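Abbfa_003403 (Acinetobacter baumannii, PDB 4ZXH) is a four-domain nonribosomal peptide synthetase with condensation, adenylation, carrier and thioesterase domains, and probably joins an activated amino acid to an acyl or peptidyl chain and releases the product. Local coordinates at residues E575-P579 and Y823-P827; F618-V624 and G636-H641; V995-F1001 and S1035-R1039; A1011-V1015 and S1027-L1031. Residue numbers count along the deposited sequence, not the author numbering.

Interaction 1 of 4, residues E575-P579 and Y823-P827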
# COMPACT_ATOMS: atom_id res chain seq x y z
N GLU A 575 -47.23 2.86 11.92
CA GLU A 575 -47.76 4.20 11.72
C GLU A 575 -47.72 4.65 10.26
O GLU A 575 -48.65 5.31 9.77
CB GLU A 575 -46.99 5.19 12.59
CG GLU A 575 -47.57 6.60 12.53
CD GLU A 575 -46.97 7.53 13.57
OE1 GLU A 575 -45.89 7.21 14.12
OE2 GLU A 575 -47.60 8.58 13.86
N ASP A 576 -46.64 4.31 9.57
CA ASP A 576 -46.47 4.68 8.17
C ASP A 576 -47.33 3.79 7.25
O ASP A 576 -47.93 4.27 6.28
CB ASP A 576 -44.99 4.58 7.78
CG ASP A 576 -44.72 4.96 6.33
OD1 ASP A 576 -44.69 6.17 5.99
OD2 ASP A 576 -44.50 4.04 5.51
N ALA A 577 -47.40 2.50 7.58
CA ALA A 577 -48.06 1.52 6.72
C ALA A 577 -49.58 1.51 6.89
O ALA A 577 -50.30 1.06 6.00
CB ALA A 577 -47.49 0.12 6.96
N GLU A 578 -50.06 2.02 8.02
CA GLU A 578 -51.49 2.09 8.31
C GLU A 578 -52.24 0.80 7.98
O GLU A 578 -53.21 0.83 7.24
CB GLU A 578 -52.12 3.25 7.54
CG GLU A 578 -51.48 4.59 7.89
CD GLU A 578 -51.93 5.74 7.00
OE1 GLU A 578 -52.42 5.48 5.88
OE2 GLU A 578 -51.78 6.90 7.43
N PRO A 579 -51.79 -0.33 8.55
CA PRO A 579 -52.37 -1.64 8.19
C PRO A 579 -53.78 -1.86 8.72
O PRO A 579 -54.16 -1.33 9.77
CB PRO A 579 -51.39 -2.64 8.81
CG PRO A 579 -50.83 -1.92 9.99
CD PRO A 579 -50.87 -0.44 9.69
N TYR A 823 -42.71 3.83 -3.49
CA TYR A 823 -42.58 3.95 -2.05
C TYR A 823 -43.94 4.31 -1.46
O TYR A 823 -44.60 5.26 -1.92
CB TYR A 823 -41.54 5.02 -1.68
CG TYR A 823 -40.09 4.66 -1.96
CD1 TYR A 823 -39.50 3.56 -1.35
CD2 TYR A 823 -39.31 5.44 -2.80
CE1 TYR A 823 -38.17 3.23 -1.59
CE2 TYR A 823 -37.98 5.12 -3.04
CZ TYR A 823 -37.42 4.01 -2.44
OH TYR A 823 -36.10 3.69 -2.67
N TRP A 824 -44.37 3.57 -0.44
CA TRP A 824 -45.72 3.74 0.08
C TRP A 824 -46.00 5.17 0.59
O TRP A 824 -45.39 5.65 1.57
CB TRP A 824 -45.99 2.70 1.17
CG TRP A 824 -47.23 2.98 1.96
CD1 TRP A 824 -47.30 3.33 3.27
CD2 TRP A 824 -48.57 2.98 1.47
NE1 TRP A 824 -48.61 3.52 3.64
CE2 TRP A 824 -49.41 3.31 2.55
CE3 TRP A 824 -49.15 2.72 0.22
CZ2 TRP A 824 -50.81 3.39 2.43
CZ3 TRP A 824 -50.54 2.80 0.10
CH2 TRP A 824 -51.35 3.14 1.20
N GLN A 825 -46.93 5.84 -0.11
CA GLN A 825 -47.34 7.22 0.16
C GLN A 825 -46.18 8.21 0.30
O GLN A 825 -46.19 9.11 1.15
CB GLN A 825 -48.24 7.25 1.38
CG GLN A 825 -49.53 6.55 1.04
CD GLN A 825 -50.63 6.69 2.06
OE1 GLN A 825 -50.41 6.64 3.27
NE2 GLN A 825 -51.85 6.86 1.55
N ARG A 826 -45.21 8.03 -0.58
CA ARG A 826 -44.12 8.96 -0.75
C ARG A 826 -43.92 9.25 -2.24
O ARG A 826 -42.90 8.90 -2.80
CB ARG A 826 -42.84 8.41 -0.14
CG ARG A 826 -42.86 8.29 1.37
CD ARG A 826 -41.44 8.09 1.92
NE ARG A 826 -41.45 7.55 3.27
CZ ARG A 826 -41.70 8.27 4.37
NH1 ARG A 826 -41.97 9.57 4.26
NH2 ARG A 826 -41.69 7.69 5.57
N PRO A 827 -44.91 9.90 -2.87
CA PRO A 827 -44.87 10.06 -4.34
C PRO A 827 -43.70 10.90 -4.86
O PRO A 827 -43.28 10.66 -5.98
CB PRO A 827 -46.21 10.75 -4.65
CG PRO A 827 -46.54 11.50 -3.40
CD PRO A 827 -46.04 10.63 -2.27
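The indole of W824 makes the one hydrogen bond between these segments. Its NE1 donates to the backbone O of D576 at 2.8 Å, with a bent angle of 132°. D576 sits in the last turn of its helix, where carbonyls lack the usual i+4 amide partner, so its O can take a side-chain donor. A salt bridge lies beside it: D576 OD1 is 3.4 Å from R826 NH2. That oxygen is well out of the guanidinium plane, so the attraction is one of charge alone. Both side chains have firmer partners outside: D576 OD2 bonds to Y626 OH, and R826 NH2 to P634 O. W824 also packs on the helix end, with NE1 3.7 Å from A577 CA. The helix ends at A577, and E578 follows with positive phi. A type II turn from Y823 to R826, closed by R826 N to Y823 O at 3.1 Å, presents W824 and R826, and R826 is the N-cap of helix 827-833. The contact joins the C-terminal end of helix 567-577, in the adenylation domain, to this turn. Through its backbone bond to G636, W824 continues the three-stranded sheet 621-627/635-640/822-823; its ring packs on V624 and Y626.

Interaction 2 of 4, residues F618-V624 and G636-H641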
# COMPACT_ATOMS: atom_id res chain seq x y z
N PHE A 618 -54.79 -13.65 -6.02
CA PHE A 618 -53.87 -12.63 -5.54
C PHE A 618 -54.35 -11.23 -5.93
O PHE A 618 -55.14 -11.08 -6.86
CB PHE A 618 -52.46 -12.88 -6.08
CG PHE A 618 -51.77 -14.08 -5.46
CD1 PHE A 618 -52.45 -14.93 -4.61
CD2 PHE A 618 -50.44 -14.34 -5.73
CE1 PHE A 618 -51.82 -16.04 -4.05
CE2 PHE A 618 -49.79 -15.44 -5.16
CZ PHE A 618 -50.49 -16.30 -4.32
N GLY A 619 -53.92 -10.22 -5.18
CA GLY A 619 -54.18 -8.83 -5.53
C GLY A 619 -53.03 -8.28 -6.36
O GLY A 619 -52.18 -9.06 -6.82
N ASP A 620 -52.98 -6.97 -6.56
CA ASP A 620 -51.89 -6.35 -7.32
C ASP A 620 -50.58 -6.26 -6.51
O ASP A 620 -49.51 -6.59 -7.01
CB ASP A 620 -52.28 -4.95 -7.79
CG ASP A 620 -53.28 -4.98 -8.94
OD1 ASP A 620 -53.29 -5.96 -9.72
OD2 ASP A 620 -54.07 -4.01 -9.06
N ILE A 621 -50.69 -5.81 -5.26
CA ILE A 621 -49.53 -5.60 -4.40
C ILE A 621 -49.26 -6.82 -3.51
O ILE A 621 -50.18 -7.34 -2.85
CB ILE A 621 -49.71 -4.35 -3.50
CG1 ILE A 621 -50.08 -3.13 -4.35
CG2 ILE A 621 -48.46 -4.04 -2.73
CD1 ILE A 621 -49.00 -2.72 -5.30
N ALA A 622 -48.01 -7.28 -3.48
CA ALA A 622 -47.70 -8.47 -2.69
C ALA A 622 -47.22 -8.13 -1.27
O ALA A 622 -47.60 -8.80 -0.31
CB ALA A 622 -46.66 -9.29 -3.39
N TYR A 623 -46.37 -7.12 -1.13
CA TYR A 623 -45.97 -6.71 0.20
C TYR A 623 -45.41 -5.31 0.22
O TYR A 623 -45.11 -4.73 -0.82
CB TYR A 623 -44.95 -7.69 0.78
CG TYR A 623 -43.70 -7.91 -0.05
CD1 TYR A 623 -42.69 -6.94 -0.10
CD2 TYR A 623 -43.49 -9.10 -0.73
CE1 TYR A 623 -41.53 -7.15 -0.84
CE2 TYR A 623 -42.33 -9.31 -1.48
CZ TYR A 623 -41.36 -8.33 -1.52
OH TYR A 623 -40.22 -8.53 -2.24
N VAL A 624 -45.28 -4.77 1.42
CA VAL A 624 -44.62 -3.50 1.65
C VAL A 624 -43.48 -3.77 2.59
O VAL A 624 -43.69 -3.98 3.78
CB VAL A 624 -45.57 -2.44 2.25
CG1 VAL A 624 -44.87 -1.10 2.32
CG2 VAL A 624 -46.84 -2.35 1.44
N GLY A 636 -41.42 2.30 2.83
CA GLY A 636 -42.02 1.02 2.52
C GLY A 636 -41.99 0.78 1.04
O GLY A 636 -42.58 1.54 0.28
N VAL A 637 -41.31 -0.27 0.62
CA VAL A 637 -41.19 -0.57 -0.79
C VAL A 637 -42.31 -1.50 -1.19
O VAL A 637 -42.38 -2.64 -0.73
CB VAL A 637 -39.82 -1.22 -1.12
CG1 VAL A 637 -39.74 -1.58 -2.61
CG2 VAL A 637 -38.68 -0.28 -0.73
N ARG A 638 -43.22 -1.02 -2.04
CA ARG A 638 -44.36 -1.83 -2.46
C ARG A 638 -44.01 -2.65 -3.68
O ARG A 638 -43.71 -2.11 -4.74
CB ARG A 638 -45.58 -0.96 -2.76
CG ARG A 638 -46.23 -0.37 -1.53
CD ARG A 638 -47.16 0.75 -1.94
NE ARG A 638 -48.44 0.29 -2.44
CZ ARG A 638 -49.19 0.96 -3.31
NH1 ARG A 638 -48.76 2.11 -3.82
NH2 ARG A 638 -50.36 0.47 -3.69
N ILE A 639 -44.06 -3.96 -3.52
CA ILE A 639 -43.68 -4.87 -4.59
C ILE A 639 -44.92 -5.55 -5.11
O ILE A 639 -45.77 -6.01 -4.32
CB ILE A 639 -42.64 -5.91 -4.08
CG1 ILE A 639 -41.38 -5.19 -3.64
CG2 ILE A 639 -42.30 -6.91 -5.18
CD1 ILE A 639 -40.67 -4.46 -4.78
N GLY A 640 -45.04 -5.58 -6.44
CA GLY A 640 -46.17 -6.19 -7.12
C GLY A 640 -45.91 -7.64 -7.44
O GLY A 640 -44.77 -8.11 -7.38
N HIS A 641 -46.95 -8.39 -7.76
CA HIS A 641 -46.77 -9.81 -7.98
C HIS A 641 -46.08 -10.14 -9.30
O HIS A 641 -45.35 -11.13 -9.37
CB HIS A 641 -48.10 -10.55 -7.88
CG HIS A 641 -48.43 -10.99 -6.48
ND1 HIS A 641 -49.53 -10.53 -5.79
CD2 HIS A 641 -47.79 -11.84 -5.65
CE1 HIS A 641 -49.55 -11.08 -4.59
NE2 HIS A 641 -48.50 -11.88 -4.48
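A classic beta bulge interrupts this antiparallel pairing. A622 and Y623 both face I639, so the register shifts by one between I621 and Y623. I639 O accepts from A622 N at 2.7 Å and weakly from Y623 N at 3.4 Å. I639 N returns a bond to Y623 O at 3.0 Å. Beyond the bulge, V624 and R638 form a non-hydrogen-bonded pair, with V624 CG2 3.6 Å from R638 CG. V624 CG1 lies 3.6 Å from G636 CA, and a CB on G636 would clash with it. Y623 and I639 share one face of the sheet, and I639 CB sits over the Y623 ring, 4.0 Å from its centroid, as a CH-pi contact. At the other end, G640 leads into helix 641-655. H641 N bonds to D620 O at 3.2 Å, and H641 ND1 to G619 O at 3.2 Å. The H641 ring has A622 CB over one face, 3.5 Å from its centroid, and F618 CD2 over the opposite face. The two strands form a hairpin in the adenylation domain. As in other AMP-binding (ANL) enzymes, the glycine- and serine/threonine-rich loop between them is probably the phosphate-binding loop. Strand 822-823 pairs with the far side of strand 635-640. R638 NH1 makes a salt bridge with D822. Helix 641-655 packs I644 against A622, Y623 and I639, while I621 and V624 touch strand 557-560.

Interaction 3 of 4, residues V995-F1001 and S1035-R1039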
# COMPACT_ATOMS: atom_id res chain seq x y z
N VAL A 995 16.77 12.17 18.60
CA VAL A 995 15.96 11.27 17.78
C VAL A 995 15.44 10.11 18.60
O VAL A 995 16.20 9.41 19.27
CB VAL A 995 16.76 10.72 16.58
CG1 VAL A 995 16.09 9.51 15.97
CG2 VAL A 995 16.96 11.81 15.52
N GLY A 996 14.13 9.91 18.54
CA GLY A 996 13.51 8.82 19.26
C GLY A 996 13.38 7.63 18.35
O GLY A 996 13.35 7.78 17.14
N ILE A 997 13.25 6.44 18.93
CA ILE A 997 13.25 5.22 18.14
C ILE A 997 12.02 5.06 17.24
O ILE A 997 11.97 4.14 16.43
CB ILE A 997 13.40 3.99 19.04
CG1 ILE A 997 12.15 3.80 19.90
CG2 ILE A 997 14.66 4.11 19.91
CD1 ILE A 997 12.20 2.56 20.76
N HIS A 998 11.04 5.95 17.35
CA HIS A 998 9.86 5.91 16.47
C HIS A 998 9.83 7.05 15.45
O HIS A 998 8.86 7.19 14.71
CB HIS A 998 8.58 5.91 17.30
CG HIS A 998 8.43 4.68 18.13
ND1 HIS A 998 8.06 4.72 19.46
CD2 HIS A 998 8.66 3.38 17.84
CE1 HIS A 998 8.04 3.49 19.94
NE2 HIS A 998 8.40 2.66 18.98
N ASP A 999 10.88 7.85 15.41
CA ASP A 999 10.98 8.92 14.42
C ASP A 999 11.38 8.34 13.10
O ASP A 999 12.32 7.55 13.02
CB ASP A 999 11.98 10.00 14.86
CG ASP A 999 11.48 10.80 16.05
OD1 ASP A 999 10.26 10.76 16.32
OD2 ASP A 999 12.30 11.47 16.71
N ASP A 1000 10.67 8.74 12.06
CA ASP A 1000 10.90 8.22 10.72
C ASP A 1000 12.00 9.04 10.00
O ASP A 1000 12.00 10.27 10.01
CB ASP A 1000 9.59 8.23 9.93
CG ASP A 1000 9.74 7.64 8.54
OD1 ASP A 1000 10.43 8.25 7.69
OD2 ASP A 1000 9.15 6.56 8.30
N PHE A 1001 12.92 8.31 9.39
CA PHE A 1001 14.08 8.91 8.78
C PHE A 1001 13.69 9.97 7.76
O PHE A 1001 14.28 11.05 7.74
CB PHE A 1001 14.93 7.82 8.14
CG PHE A 1001 16.11 8.32 7.40
CD1 PHE A 1001 17.28 8.67 8.08
CD2 PHE A 1001 16.08 8.40 6.01
CE1 PHE A 1001 18.40 9.13 7.39
CE2 PHE A 1001 17.20 8.85 5.31
CZ PHE A 1001 18.35 9.22 6.00
N SER A 1035 12.19 2.19 8.32
CA SER A 1035 12.76 3.55 8.38
C SER A 1035 12.72 4.29 9.74
O SER A 1035 13.10 5.46 9.83
CB SER A 1035 12.07 4.41 7.32
OG SER A 1035 10.67 4.24 7.40
N THR A 1036 12.27 3.62 10.78
CA THR A 1036 12.47 4.12 12.14
C THR A 1036 13.60 3.34 12.78
O THR A 1036 13.93 2.25 12.33
CB THR A 1036 11.24 3.97 13.01
OG1 THR A 1036 11.02 2.58 13.26
CG2 THR A 1036 10.01 4.62 12.34
N VAL A 1037 14.18 3.89 13.85
CA VAL A 1037 15.26 3.18 14.54
C VAL A 1037 14.74 1.87 15.13
O VAL A 1037 15.42 0.84 15.07
CB VAL A 1037 15.89 4.03 15.63
CG1 VAL A 1037 16.86 3.19 16.44
CG2 VAL A 1037 16.60 5.22 15.02
N GLU A 1038 13.53 1.90 15.68
CA GLU A 1038 12.98 0.68 16.26
C GLU A 1038 12.93 -0.44 15.22
O GLU A 1038 13.44 -1.54 15.46
CB GLU A 1038 11.59 0.90 16.83
CG GLU A 1038 11.15 -0.25 17.74
CD GLU A 1038 9.66 -0.51 17.70
OE1 GLU A 1038 9.06 -0.36 16.61
OE2 GLU A 1038 9.08 -0.85 18.75
N ARG A 1039 12.30 -0.14 14.08
CA ARG A 1039 12.01 -1.16 13.10
C ARG A 1039 13.29 -1.69 12.46
O ARG A 1039 13.42 -2.89 12.22
CB ARG A 1039 11.04 -0.62 12.05
CG ARG A 1039 9.61 -0.67 12.53
CD ARG A 1039 8.62 0.13 11.70
NE ARG A 1039 8.57 -0.18 10.26
CZ ARG A 1039 8.34 -1.39 9.75
NH1 ARG A 1039 8.17 -2.46 10.53
NH2 ARG A 1039 8.31 -1.53 8.44
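Three hydrogen bonds cross between the loop 995-1001 and segment 1035-1039, which leads into helix 1037-1046. Two involve the backbone at both ends: E1038 N donates to I997 O at 2.8 Å, and F1001 N to S1035 O at 2.9 Å. The third is between side chains, S1035 OG to D1000 OD2 at 2.9 Å. D1000 OD1 accepts from F1002 N and E1003 N. A CA-H...O contact joins T1036 CA to D999 O at 3.5 Å. T1036 is the N-cap, its OG1 accepting from R1039 N at 3.1 Å. The type I turn G996-D999 is braced by G996 N to D999 OD2 at 3.0 Å. Apolar packing is looser: I997 CG2 lies 4.2 Å from V1037 CG1, and V995 CG1 4.4 Å from V1037 CG2. V1037 continues inward to L982 and F986 of carrier-domain helix 977-990. The chemistry implies a mixed join: I997 O takes up a first-turn amide, directional hydrogen bonds link the two segments, and V995, I997 and V1037 add apolar packing.

Interaction 4 of 4, residues A1011-V1015 and S1027-L1031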
# COMPACT_ATOMS: atom_id res chain seq x y z
N ALA A 1011 19.88 8.59 2.37
CA ALA A 1011 19.67 7.17 2.62
C ALA A 1011 20.82 6.32 2.09
O ALA A 1011 21.19 5.33 2.72
CB ALA A 1011 18.37 6.72 2.02
N VAL A 1012 21.39 6.69 0.95
CA VAL A 1012 22.53 5.96 0.42
C VAL A 1012 23.74 6.15 1.34
O VAL A 1012 24.45 5.20 1.64
CB VAL A 1012 22.90 6.40 -1.00
CG1 VAL A 1012 24.28 5.92 -1.34
CG2 VAL A 1012 21.88 5.86 -2.01
N LYS A 1013 23.94 7.37 1.81
CA LYS A 1013 25.04 7.66 2.72
C LYS A 1013 24.85 6.91 4.02
O LYS A 1013 25.78 6.29 4.53
CB LYS A 1013 25.16 9.16 2.99
CG LYS A 1013 25.56 9.98 1.75
CD LYS A 1013 25.75 11.46 2.10
CE LYS A 1013 25.73 12.38 0.87
NZ LYS A 1013 26.93 12.24 0.00
N LEU A 1014 23.64 6.96 4.57
CA LEU A 1014 23.33 6.28 5.81
C LEU A 1014 23.65 4.79 5.75
O LEU A 1014 24.36 4.25 6.61
CB LEU A 1014 21.86 6.48 6.15
CG LEU A 1014 21.34 5.66 7.34
CD1 LEU A 1014 22.20 5.93 8.53
CD2 LEU A 1014 19.93 6.03 7.69
N VAL A 1015 23.13 4.12 4.74
CA VAL A 1015 23.29 2.68 4.62
C VAL A 1015 24.75 2.30 4.48
O VAL A 1015 25.20 1.30 5.05
CB VAL A 1015 22.50 2.14 3.44
CG1 VAL A 1015 23.02 0.77 3.04
CG2 VAL A 1015 21.01 2.07 3.81
N SER A 1027 20.60 -2.82 2.67
CA SER A 1027 20.23 -2.19 1.41
C SER A 1027 19.44 -0.93 1.67
O SER A 1027 18.90 -0.76 2.76
CB SER A 1027 19.43 -3.16 0.54
OG SER A 1027 18.49 -3.90 1.30
N VAL A 1028 19.38 -0.03 0.69
CA VAL A 1028 18.51 1.13 0.81
C VAL A 1028 17.06 0.63 0.81
O VAL A 1028 16.16 1.28 1.36
CB VAL A 1028 18.74 2.16 -0.31
CG1 VAL A 1028 20.03 2.94 -0.07
CG2 VAL A 1028 18.83 1.49 -1.64
N ALA A 1029 16.86 -0.56 0.24
CA ALA A 1029 15.54 -1.17 0.25
C ALA A 1029 15.11 -1.49 1.68
O ALA A 1029 13.96 -1.25 2.05
CB ALA A 1029 15.51 -2.41 -0.61
N LEU A 1030 16.04 -2.03 2.47
CA LEU A 1030 15.78 -2.31 3.88
C LEU A 1030 15.50 -1.03 4.66
O LEU A 1030 14.62 -1.01 5.53
CB LEU A 1030 16.95 -3.06 4.52
CG LEU A 1030 16.92 -4.55 4.18
CD1 LEU A 1030 18.19 -5.30 4.59
CD2 LEU A 1030 15.69 -5.15 4.82
N LEU A 1031 16.21 0.04 4.34
CA LEU A 1031 15.97 1.30 5.04
C LEU A 1031 14.64 1.93 4.65
O LEU A 1031 13.97 2.57 5.45
CB LEU A 1031 17.10 2.29 4.77
CG LEU A 1031 16.87 3.69 5.35
CD1 LEU A 1031 16.75 3.61 6.84
CD2 LEU A 1031 18.01 4.59 4.96
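Segment 1011-1015 is helical throughout, and 1027-1031 is helical after its N-cap S1027, at the start of helix 1028-1033. No hydrogen bond crosses between them. A1011-V1015 is a full turn inside helix 1008-1022, with V1015 N bonded to A1011 O at 3.1 Å. S1027 OG accepts from L1030 N at 3.3 Å, and S1027 O from L1031 N at 3.2 Å. The backbones come nearest at V1012 and V1028, whose CA atoms are 6.3 Å apart. L1031 CD2 touches A1011 CB and L1014 CD2, each at 3.6 Å. V1015 reaches the beginning of the short helix: its CG2 lies 3.7 Å from S1027 O, 4.1 Å from V1028 CG1 and 4.0 Å from L1031 CB. V1028 CG1 also meets V1012 CG2 at 4.0 Å. L1014 continues to T985 and F986 of helix 977-990, within the helical bundle of the carrier domain. V1012 also packs on W27 and Y28, and V1028 on R31 and L32, all of helix 21-32 in the condensation domain. The contact is held by apolar packing alone, while the hydrogen bonds stay within each segment. V1012 and V1028 pack both ways, consistent with a place at the domain interface.

In the fold
The four contacts form two pairs. Interactions 1 and 2 lie in the adenylation domain, with centres 12 Å apart. They meet where W824 N approaches G636 O at 2.8 Å, a probable hydrogen bond, and where W824 CE3 packs on R638 CD at 3.5 Å. Interactions 3 and 4 lie in the carrier domain, 14 Å apart between centres. F1001 joins them, its CE1 3.5 Å from L1014 CD2. The bound 4'-phosphopantetheine is about 8 Å from the F1001 side chain and about 7 Å from that of A1011. The pairs do not touch: the nearest atoms of interactions 1 and 3 are about 46 Å apart. Residues of interaction 4 touch the condensation domain, well away from the adenylation-domain pair.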